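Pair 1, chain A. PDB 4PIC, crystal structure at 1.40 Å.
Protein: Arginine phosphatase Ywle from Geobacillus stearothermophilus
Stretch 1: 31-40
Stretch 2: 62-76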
# COMPACT_ATOMS: atom_id res chain seq x y z
N VAL A 31 4.37 -18.36 -21.65
CA VAL A 31 4.15 -17.18 -20.83
C VAL A 31 2.85 -17.32 -20.04
O VAL A 31 1.79 -17.54 -20.62
CB VAL A 31 4.09 -15.89 -21.70
CG1 VAL A 31 3.74 -14.66 -20.83
CG2 VAL A 31 5.41 -15.68 -22.44
N GLU A 32 2.95 -17.21 -18.72
CA GLU A 32 1.79 -17.17 -17.84
C GLU A 32 1.69 -15.78 -17.22
O GLU A 32 2.71 -15.12 -16.99
CB GLU A 32 1.89 -18.24 -16.75
CG GLU A 32 1.96 -19.67 -17.29
CD GLU A 32 2.24 -20.69 -16.20
OE1 GLU A 32 1.72 -20.51 -15.07
OE2 GLU A 32 2.98 -21.66 -16.46
N VAL A 33 0.46 -15.34 -16.98
CA VAL A 33 0.18 -13.97 -16.55
C VAL A 33 -0.75 -13.97 -15.34
O VAL A 33 -1.75 -14.69 -15.32
CB VAL A 33 -0.52 -13.19 -17.68
CG1 VAL A 33 -0.60 -11.70 -17.31
CG2 VAL A 33 0.21 -13.40 -19.00
N LYS A 34 -0.41 -13.15 -14.33
CA LYS A 34 -1.30 -12.90 -13.20
C LYS A 34 -1.22 -11.43 -12.88
O LYS A 34 -0.34 -10.72 -13.35
CB LYS A 34 -0.88 -13.71 -11.97
CG LYS A 34 -1.06 -15.23 -12.07
CD LYS A 34 -0.54 -15.92 -10.80
CE LYS A 34 -0.69 -17.44 -10.86
NZ LYS A 34 -2.08 -17.91 -10.58
N SER A 35 -2.14 -10.97 -12.04
CA SER A 35 -2.06 -9.62 -11.49
C SER A 35 -2.50 -9.64 -10.04
O SER A 35 -3.24 -10.53 -9.60
CB SER A 35 -2.88 -8.62 -12.31
OG SER A 35 -4.26 -8.87 -12.17
N ALA A 36 -2.01 -8.66 -9.29
CA ALA A 36 -2.40 -8.51 -7.90
C ALA A 36 -2.22 -7.07 -7.50
O ALA A 36 -1.62 -6.27 -8.24
CB ALA A 36 -1.58 -9.44 -7.03
N GLY A 37 -2.77 -6.72 -6.34
CA GLY A 37 -2.69 -5.36 -5.84
C GLY A 37 -2.01 -5.27 -4.48
O GLY A 37 -2.18 -6.14 -3.63
N VAL A 38 -1.22 -4.23 -4.30
CA VAL A 38 -0.53 -4.00 -3.03
C VAL A 38 -1.51 -3.85 -1.84
O VAL A 38 -1.18 -4.22 -0.72
CB VAL A 38 0.38 -2.76 -3.15
CG1 VAL A 38 0.83 -2.26 -1.80
CG2 VAL A 38 1.59 -3.08 -4.05
N PHE A 39 -2.72 -3.37 -2.10
CA PHE A 39 -3.69 -3.15 -1.03
C PHE A 39 -5.06 -3.31 -1.68
O PHE A 39 -5.68 -2.32 -2.10
CB PHE A 39 -3.50 -1.74 -0.46
CG PHE A 39 -4.17 -1.50 0.89
CD1 PHE A 39 -4.24 -2.48 1.86
CD2 PHE A 39 -4.67 -0.25 1.18
CE1 PHE A 39 -4.82 -2.22 3.10
CE2 PHE A 39 -5.24 0.03 2.40
CZ PHE A 39 -5.32 -0.97 3.35
N ALA A 40 -5.51 -4.56 -1.79
CA ALA A 40 -6.67 -4.87 -2.62
C ALA A 40 -7.61 -5.85 -1.95
O ALA A 40 -7.18 -6.72 -1.18
CB ALA A 40 -6.19 -5.45 -3.96
N ALA A 62 -12.38 -12.60 -17.85
CA ALA A 62 -12.76 -12.65 -16.46
C ALA A 62 -11.60 -12.11 -15.62
O ALA A 62 -10.44 -12.49 -15.83
CB ALA A 62 -13.09 -14.08 -16.05
N HIS A 63 -11.92 -11.21 -14.69
CA HIS A 63 -10.93 -10.77 -13.72
C HIS A 63 -11.53 -10.81 -12.33
O HIS A 63 -12.66 -10.37 -12.11
CB HIS A 63 -10.45 -9.35 -14.00
CG HIS A 63 -9.53 -8.82 -12.95
ND1 HIS A 63 -8.23 -9.28 -12.81
CD2 HIS A 63 -9.72 -7.92 -11.96
CE1 HIS A 63 -7.66 -8.66 -11.78
NE2 HIS A 63 -8.54 -7.83 -11.26
N ARG A 64 -10.75 -11.35 -11.38
CA ARG A 64 -11.06 -11.26 -9.96
C ARG A 64 -9.86 -10.63 -9.27
O ARG A 64 -8.75 -11.15 -9.39
CB ARG A 64 -11.26 -12.65 -9.34
CG ARG A 64 -11.96 -13.66 -10.22
CD ARG A 64 -13.45 -13.67 -9.97
NE ARG A 64 -14.03 -12.33 -10.09
CZ ARG A 64 -15.30 -12.09 -10.36
NH1 ARG A 64 -16.15 -13.09 -10.53
NH2 ARG A 64 -15.73 -10.84 -10.46
N SER A 65 -10.08 -9.54 -8.53
CA SER A 65 -8.98 -8.88 -7.84
C SER A 65 -8.34 -9.78 -6.79
O SER A 65 -9.01 -10.64 -6.21
CB SER A 65 -9.43 -7.56 -7.22
OG SER A 65 -10.32 -7.77 -6.12
N SER A 66 -7.04 -9.60 -6.58
CA SER A 66 -6.28 -10.37 -5.60
C SER A 66 -5.35 -9.45 -4.84
O SER A 66 -4.71 -8.59 -5.42
CB SER A 66 -5.43 -11.44 -6.29
OG SER A 66 -6.17 -12.21 -7.21
N GLN A 67 -5.27 -9.65 -3.52
CA GLN A 67 -4.23 -9.01 -2.73
C GLN A 67 -2.88 -9.67 -3.00
O GLN A 67 -2.75 -10.90 -2.94
CB GLN A 67 -4.58 -9.13 -1.24
CG GLN A 67 -3.44 -8.75 -0.29
CD GLN A 67 -3.03 -7.30 -0.41
OE1 GLN A 67 -3.87 -6.39 -0.35
NE2 GLN A 67 -1.72 -7.07 -0.56
N LEU A 68 -1.88 -8.85 -3.30
CA LEU A 68 -0.52 -9.31 -3.49
C LEU A 68 0.05 -9.94 -2.23
O LEU A 68 0.07 -9.32 -1.16
CB LEU A 68 0.37 -8.14 -3.92
CG LEU A 68 1.85 -8.45 -4.09
CD1 LEU A 68 2.06 -9.48 -5.19
CD2 LEU A 68 2.63 -7.17 -4.40
N LYS A 69 0.51 -11.18 -2.37
CA LYS A 69 1.07 -11.92 -1.25
C LYS A 69 2.40 -12.55 -1.62
O LYS A 69 2.75 -12.61 -2.80
CB LYS A 69 0.08 -13.00 -0.78
CG LYS A 69 -1.20 -12.44 -0.20
CD LYS A 69 -1.92 -13.46 0.67
CE LYS A 69 -2.93 -12.79 1.59
NZ LYS A 69 -4.01 -12.10 0.82
N LYS A 70 3.13 -13.01 -0.61
CA LYS A 70 4.41 -13.70 -0.78
C LYS A 70 4.34 -14.76 -1.88
O LYS A 70 5.26 -14.90 -2.68
CB LYS A 70 4.81 -14.32 0.56
CG LYS A 70 5.99 -15.26 0.51
CD LYS A 70 7.27 -14.52 0.18
CE LYS A 70 8.48 -15.43 0.35
NZ LYS A 70 9.70 -14.86 -0.28
N GLU A 71 3.23 -15.49 -1.92
CA GLU A 71 3.05 -16.56 -2.87
C GLU A 71 3.11 -16.07 -4.32
O GLU A 71 3.63 -16.77 -5.19
CB GLU A 71 1.74 -17.29 -2.59
CG GLU A 71 1.75 -18.15 -1.32
CD GLU A 71 2.01 -17.36 -0.03
OE1 GLU A 71 1.41 -16.27 0.16
OE2 GLU A 71 2.82 -17.83 0.80
N HIS A 72 2.58 -14.88 -4.58
CA HIS A 72 2.63 -14.30 -5.93
C HIS A 72 4.06 -13.92 -6.28
O HIS A 72 4.50 -14.07 -7.42
CB HIS A 72 1.80 -13.03 -6.04
CG HIS A 72 0.33 -13.22 -5.85
ND1 HIS A 72 -0.33 -12.79 -4.72
CD2 HIS A 72 -0.61 -13.75 -6.67
CE1 HIS A 72 -1.62 -13.06 -4.84
NE2 HIS A 72 -1.82 -13.64 -6.01
N ILE A 73 4.76 -13.37 -5.30
CA ILE A 73 6.14 -12.96 -5.47
C ILE A 73 7.03 -14.16 -5.82
O ILE A 73 7.85 -14.08 -6.74
CB ILE A 73 6.67 -12.28 -4.19
CG1 ILE A 73 5.86 -11.01 -3.89
CG2 ILE A 73 8.16 -11.98 -4.30
CD1 ILE A 73 6.02 -9.91 -4.93
N ASP A 74 6.83 -15.27 -5.11
CA ASP A 74 7.61 -16.48 -5.36
C ASP A 74 7.25 -17.15 -6.68
O ASP A 74 8.10 -17.79 -7.31
CB ASP A 74 7.43 -17.47 -4.21
CG ASP A 74 8.02 -16.98 -2.92
OD1 ASP A 74 8.85 -16.04 -2.96
OD2 ASP A 74 7.66 -17.54 -1.86
N TRP A 75 6.00 -17.02 -7.10
CA TRP A 75 5.55 -17.56 -8.38
C TRP A 75 6.18 -16.83 -9.57
O TRP A 75 6.61 -17.45 -10.55
CB TRP A 75 4.02 -17.47 -8.46
CG TRP A 75 3.41 -17.80 -9.79
CD1 TRP A 75 3.00 -19.03 -10.23
CD2 TRP A 75 3.10 -16.88 -10.85
NE1 TRP A 75 2.46 -18.93 -11.49
CE2 TRP A 75 2.52 -17.63 -11.90
CE3 TRP A 75 3.27 -15.50 -11.03
CZ2 TRP A 75 2.10 -17.04 -13.10
CZ3 TRP A 75 2.85 -14.92 -12.22
CH2 TRP A 75 2.28 -15.69 -13.24
N ALA A 76 6.25 -15.50 -9.46
CA ALA A 76 6.68 -14.66 -10.58
C ALA A 76 8.15 -14.84 -10.96
O ALA A 76 9.01 -14.97 -10.09
CB ALA A 76 6.41 -13.20 -10.24
O HOH W 1 -5.94 -11.07 -9.60
O HOH W 2 -3.16 -13.36 -8.58

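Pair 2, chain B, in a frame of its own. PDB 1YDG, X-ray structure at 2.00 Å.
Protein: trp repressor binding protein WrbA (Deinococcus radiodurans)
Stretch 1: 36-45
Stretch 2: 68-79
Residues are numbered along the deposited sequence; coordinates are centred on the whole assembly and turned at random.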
# COMPACT_ATOMS: atom_id res chain seq x y z
N ALA B 36 -3.32 -25.49 -19.72
CA ALA B 36 -3.65 -25.74 -18.32
C ALA B 36 -4.99 -26.45 -18.18
O ALA B 36 -5.84 -26.39 -19.07
CB ALA B 36 -3.67 -24.42 -17.54
N GLU B 37 -5.16 -27.11 -17.05
CA GLU B 37 -6.47 -27.57 -16.60
C GLU B 37 -7.09 -26.45 -15.79
O GLU B 37 -6.53 -26.05 -14.78
CB GLU B 37 -6.33 -28.82 -15.73
CG GLU B 37 -7.66 -29.34 -15.22
CD GLU B 37 -7.58 -30.70 -14.58
OE1 GLU B 37 -6.53 -31.05 -14.00
OE2 GLU B 37 -8.59 -31.43 -14.65
N VAL B 38 -8.25 -25.95 -16.23
CA VAL B 38 -8.80 -24.73 -15.64
C VAL B 38 -10.10 -24.95 -14.86
O VAL B 38 -11.00 -25.66 -15.33
CB VAL B 38 -9.05 -23.66 -16.72
CG1 VAL B 38 -9.38 -22.32 -16.09
CG2 VAL B 38 -7.82 -23.52 -17.65
N ARG B 39 -10.19 -24.35 -13.68
CA ARG B 39 -11.47 -24.14 -13.00
C ARG B 39 -11.80 -22.65 -12.98
O ARG B 39 -11.03 -21.86 -12.46
CB ARG B 39 -11.46 -24.65 -11.56
CG ARG B 39 -11.27 -26.14 -11.49
CD ARG B 39 -11.36 -26.63 -10.05
NE ARG B 39 -11.19 -28.07 -10.02
CZ ARG B 39 -10.97 -28.79 -8.93
NH1 ARG B 39 -10.94 -28.23 -7.73
NH2 ARG B 39 -10.81 -30.10 -9.05
N LEU B 40 -12.95 -22.29 -13.53
CA LEU B 40 -13.55 -20.99 -13.37
C LEU B 40 -14.57 -21.06 -12.24
O LEU B 40 -15.53 -21.83 -12.33
CB LEU B 40 -14.24 -20.58 -14.67
CG LEU B 40 -15.04 -19.28 -14.72
CD1 LEU B 40 -14.12 -18.14 -14.43
CD2 LEU B 40 -15.66 -19.13 -16.11
N LEU B 41 -14.36 -20.26 -11.21
CA LEU B 41 -15.06 -20.38 -9.93
C LEU B 41 -15.53 -19.02 -9.45
O LEU B 41 -14.74 -18.07 -9.32
CB LEU B 41 -14.12 -20.98 -8.88
CG LEU B 41 -13.53 -22.34 -9.24
CD1 LEU B 41 -12.26 -22.55 -8.45
CD2 LEU B 41 -14.53 -23.44 -9.00
N LYS B 42 -16.81 -18.91 -9.15
CA LYS B 42 -17.34 -17.64 -8.66
C LYS B 42 -17.30 -17.58 -7.14
O LYS B 42 -17.46 -18.60 -6.43
CB LYS B 42 -18.77 -17.41 -9.19
CG LYS B 42 -19.81 -18.31 -8.57
CD LYS B 42 -21.19 -18.17 -9.19
CE LYS B 42 -22.18 -19.13 -8.49
NZ LYS B 42 -23.31 -19.56 -9.38
N VAL B 43 -17.12 -16.37 -6.64
CA VAL B 43 -17.18 -16.12 -5.21
C VAL B 43 -18.64 -16.01 -4.78
O VAL B 43 -19.42 -15.24 -5.35
CB VAL B 43 -16.38 -14.83 -4.82
CG1 VAL B 43 -16.64 -14.43 -3.38
CG2 VAL B 43 -14.87 -15.02 -5.05
N ARG B 44 -18.98 -16.73 -3.73
CA ARG B 44 -20.32 -16.69 -3.13
C ARG B 44 -20.80 -15.27 -2.89
O ARG B 44 -20.08 -14.42 -2.33
CB ARG B 44 -20.37 -17.46 -1.81
CG ARG B 44 -21.77 -17.58 -1.26
CD ARG B 44 -21.82 -18.20 0.12
NE ARG B 44 -21.59 -19.64 0.04
CZ ARG B 44 -21.92 -20.52 0.99
NH1 ARG B 44 -22.49 -20.11 2.13
NH2 ARG B 44 -21.66 -21.81 0.80
N GLU B 45 -22.03 -15.03 -3.31
CA GLU B 45 -22.70 -13.76 -3.15
C GLU B 45 -23.29 -13.69 -1.76
O GLU B 45 -24.05 -14.57 -1.34
CB GLU B 45 -23.79 -13.61 -4.22
CG GLU B 45 -24.57 -12.35 -4.13
CD GLU B 45 -23.67 -11.14 -4.24
OE1 GLU B 45 -23.34 -10.56 -3.18
OE2 GLU B 45 -23.25 -10.82 -5.36
N VAL B 68 -21.89 -21.59 -13.15
CA VAL B 68 -20.50 -21.45 -12.71
C VAL B 68 -20.39 -21.91 -11.26
O VAL B 68 -21.08 -21.38 -10.37
CB VAL B 68 -19.97 -19.99 -12.86
CG1 VAL B 68 -18.54 -19.85 -12.35
CG2 VAL B 68 -20.02 -19.56 -14.30
N PRO B 69 -19.51 -22.88 -10.99
CA PRO B 69 -19.36 -23.34 -9.62
C PRO B 69 -18.86 -22.28 -8.64
O PRO B 69 -18.09 -21.40 -9.01
CB PRO B 69 -18.33 -24.47 -9.72
CG PRO B 69 -18.19 -24.78 -11.13
CD PRO B 69 -18.62 -23.58 -11.92
N GLU B 70 -19.31 -22.41 -7.40
CA GLU B 70 -18.92 -21.55 -6.32
C GLU B 70 -17.58 -22.01 -5.71
O GLU B 70 -17.36 -23.20 -5.45
CB GLU B 70 -20.01 -21.59 -5.27
CG GLU B 70 -19.84 -20.66 -4.14
CD GLU B 70 -21.02 -20.74 -3.16
OE1 GLU B 70 -20.79 -21.20 -2.04
OE2 GLU B 70 -22.15 -20.37 -3.55
N ALA B 71 -16.69 -21.04 -5.51
CA ALA B 71 -15.35 -21.31 -5.01
C ALA B 71 -15.38 -21.76 -3.55
O ALA B 71 -16.12 -21.23 -2.72
CB ALA B 71 -14.47 -20.06 -5.17
N THR B 72 -14.54 -22.76 -3.26
CA THR B 72 -14.34 -23.26 -1.92
C THR B 72 -12.83 -23.38 -1.69
O THR B 72 -12.06 -23.43 -2.65
CB THR B 72 -15.02 -24.66 -1.76
OG1 THR B 72 -14.33 -25.63 -2.54
CG2 THR B 72 -16.47 -24.61 -2.20
N PRO B 73 -12.40 -23.43 -0.42
CA PRO B 73 -10.97 -23.59 -0.13
C PRO B 73 -10.25 -24.75 -0.86
O PRO B 73 -9.13 -24.58 -1.29
CB PRO B 73 -10.95 -23.78 1.36
CG PRO B 73 -12.14 -23.01 1.83
CD PRO B 73 -13.18 -23.31 0.82
N ALA B 74 -10.91 -25.90 -1.01
CA ALA B 74 -10.33 -27.05 -1.71
C ALA B 74 -9.92 -26.79 -3.16
O ALA B 74 -9.07 -27.51 -3.71
CB ALA B 74 -11.30 -28.24 -1.66
N ASP B 75 -10.53 -25.79 -3.79
CA ASP B 75 -10.12 -25.35 -5.12
C ASP B 75 -8.69 -24.79 -5.09
O ASP B 75 -7.89 -25.03 -6.03
CB ASP B 75 -11.10 -24.28 -5.66
CG ASP B 75 -12.49 -24.87 -6.01
OD1 ASP B 75 -12.54 -25.91 -6.70
OD2 ASP B 75 -13.50 -24.27 -5.61
N LEU B 76 -8.35 -24.06 -4.03
CA LEU B 76 -6.98 -23.55 -3.90
C LEU B 76 -5.99 -24.64 -3.50
O LEU B 76 -4.85 -24.61 -3.93
CB LEU B 76 -6.91 -22.37 -2.93
CG LEU B 76 -7.89 -21.22 -3.20
CD1 LEU B 76 -7.48 -20.01 -2.42
CD2 LEU B 76 -8.02 -20.87 -4.67
N GLU B 77 -6.42 -25.61 -2.67
CA GLU B 77 -5.59 -26.77 -2.36
C GLU B 77 -5.27 -27.54 -3.64
O GLU B 77 -4.15 -28.02 -3.84
CB GLU B 77 -6.27 -27.68 -1.33
CG GLU B 77 -5.50 -28.96 -0.99
CD GLU B 77 -6.15 -29.82 0.11
OE1 GLU B 77 -7.02 -29.32 0.85
OE2 GLU B 77 -5.78 -31.02 0.22
N TRP B 78 -6.26 -27.67 -4.52
CA TRP B 78 -6.09 -28.33 -5.80
C TRP B 78 -5.17 -27.56 -6.75
O TRP B 78 -4.34 -28.17 -7.43
CB TRP B 78 -7.47 -28.54 -6.47
CG TRP B 78 -7.42 -28.99 -7.90
CD1 TRP B 78 -7.21 -30.24 -8.35
CD2 TRP B 78 -7.57 -28.15 -9.06
NE1 TRP B 78 -7.23 -30.25 -9.73
CE2 TRP B 78 -7.46 -28.99 -10.18
CE3 TRP B 78 -7.80 -26.78 -9.25
CZ2 TRP B 78 -7.56 -28.50 -11.48
CZ3 TRP B 78 -7.90 -26.31 -10.53
CH2 TRP B 78 -7.77 -27.16 -11.63
N ALA B 79 -5.33 -26.24 -6.80
CA ALA B 79 -4.63 -25.40 -7.76
C ALA B 79 -3.12 -25.39 -7.53
O ALA B 79 -2.62 -25.52 -6.42
CB ALA B 79 -5.17 -23.96 -7.72
O HOH W 3 -7.02 -32.68 -11.60
O HOH W 4 -16.97 -18.65 -2.58

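In both pairs a strand faces a short helix that runs back against it, and the loop leading into the helix is tied to stretch 1 by a single beta bridge. Superposing N, CA and C of 14 central residues gives an RMSD of 0.9 Å. Strand and helix axes approach to 10.0 Å at 146° in pair 1 and to 10.7 Å at 160° in pair 2, so both are roughly antiparallel.

The bridge joins Gly A37 to Gln A67 and, at the matching positions, Lys B42 to Glu B70. Two backbone hydrogen bonds define each. In pair 1, Gly A37 N donates to Ser A66 O (2.8 Å) and Leu A68 N to Gly A37 O (2.7 Å); in pair 2, Lys B42 N donates to Pro B69 O (2.8 Å) and Ala B71 N to Lys B42 O (2.7 Å). Pro B69 falls at the position of Ser A66; in both pairs that residue contributes its carbonyl O to the bridge, a role that needs no N-H.

Tryptophan is kept at one position, Trp A75 and Trp B78, with chi1 t in both, side-chain centres 1.2 Å apart after superposition, and 109 and 108 Å² covered by the other stretch. Each has a basic residue over one face. Lys A34 lays its aliphatic chain on the indole: its CD sits 3.5 Å from the centroid of the Trp A75 six-membered ring, 4° off the normal, while its NZ lies 5.0 Å from the five-membered ring centroid. Arg B39 instead stacks its flat guanidinium on Trp B78, with planes at 5° and centres 3.6 Å apart. The same group has an edge free for Asp B75, and Arg B39 NH1 forms a salt bridge with Asp B75 OD1 at 3.0 Å.

Asp B75 matches His A72, and both also bond the backbone before the helix: Lys A69 N donates to His A72 ND1 at 3.0 Å, Thr B72 N to Asp B75 OD2 at 3.0 Å. Toward the strand they differ. The His A72 ring offers a face to Ala A36, whose CB lies 4.2 Å from the ring centroid, 6° off the normal. The larger Leu B41 at Ala A36's position brings its CD1 within 3.4 Å of Asp B75 CG. Bulk is exchanged across the contact: small Ala A36 meets Leu A68 (CB to CB, 3.9 Å), whereas Leu B41 meets small Ala B71 (CB to CB, 3.8 Å).

Beyond the bridge the polar solutions diverge. Gln A67 uses its amide on the backbone, NE2 donating to Val A38 O (2.9 Å) and OE1 accepting from Ala A40 N (2.8 Å). Its counterpart Glu B70 engages a side chain, accepting at OE1 from Arg B44 NE (2.7 Å) and NH2 (3.0 Å) in a salt bridge. Arg B44 falls at the position of Phe A39, whose CA-to-CB bond points away from the other stretch; their side-chain centres lie 5.7 Å apart. Thus a closely shared main-chain bridge supports amide-to-backbone pairing in pair 1 and charge pairing in pair 2.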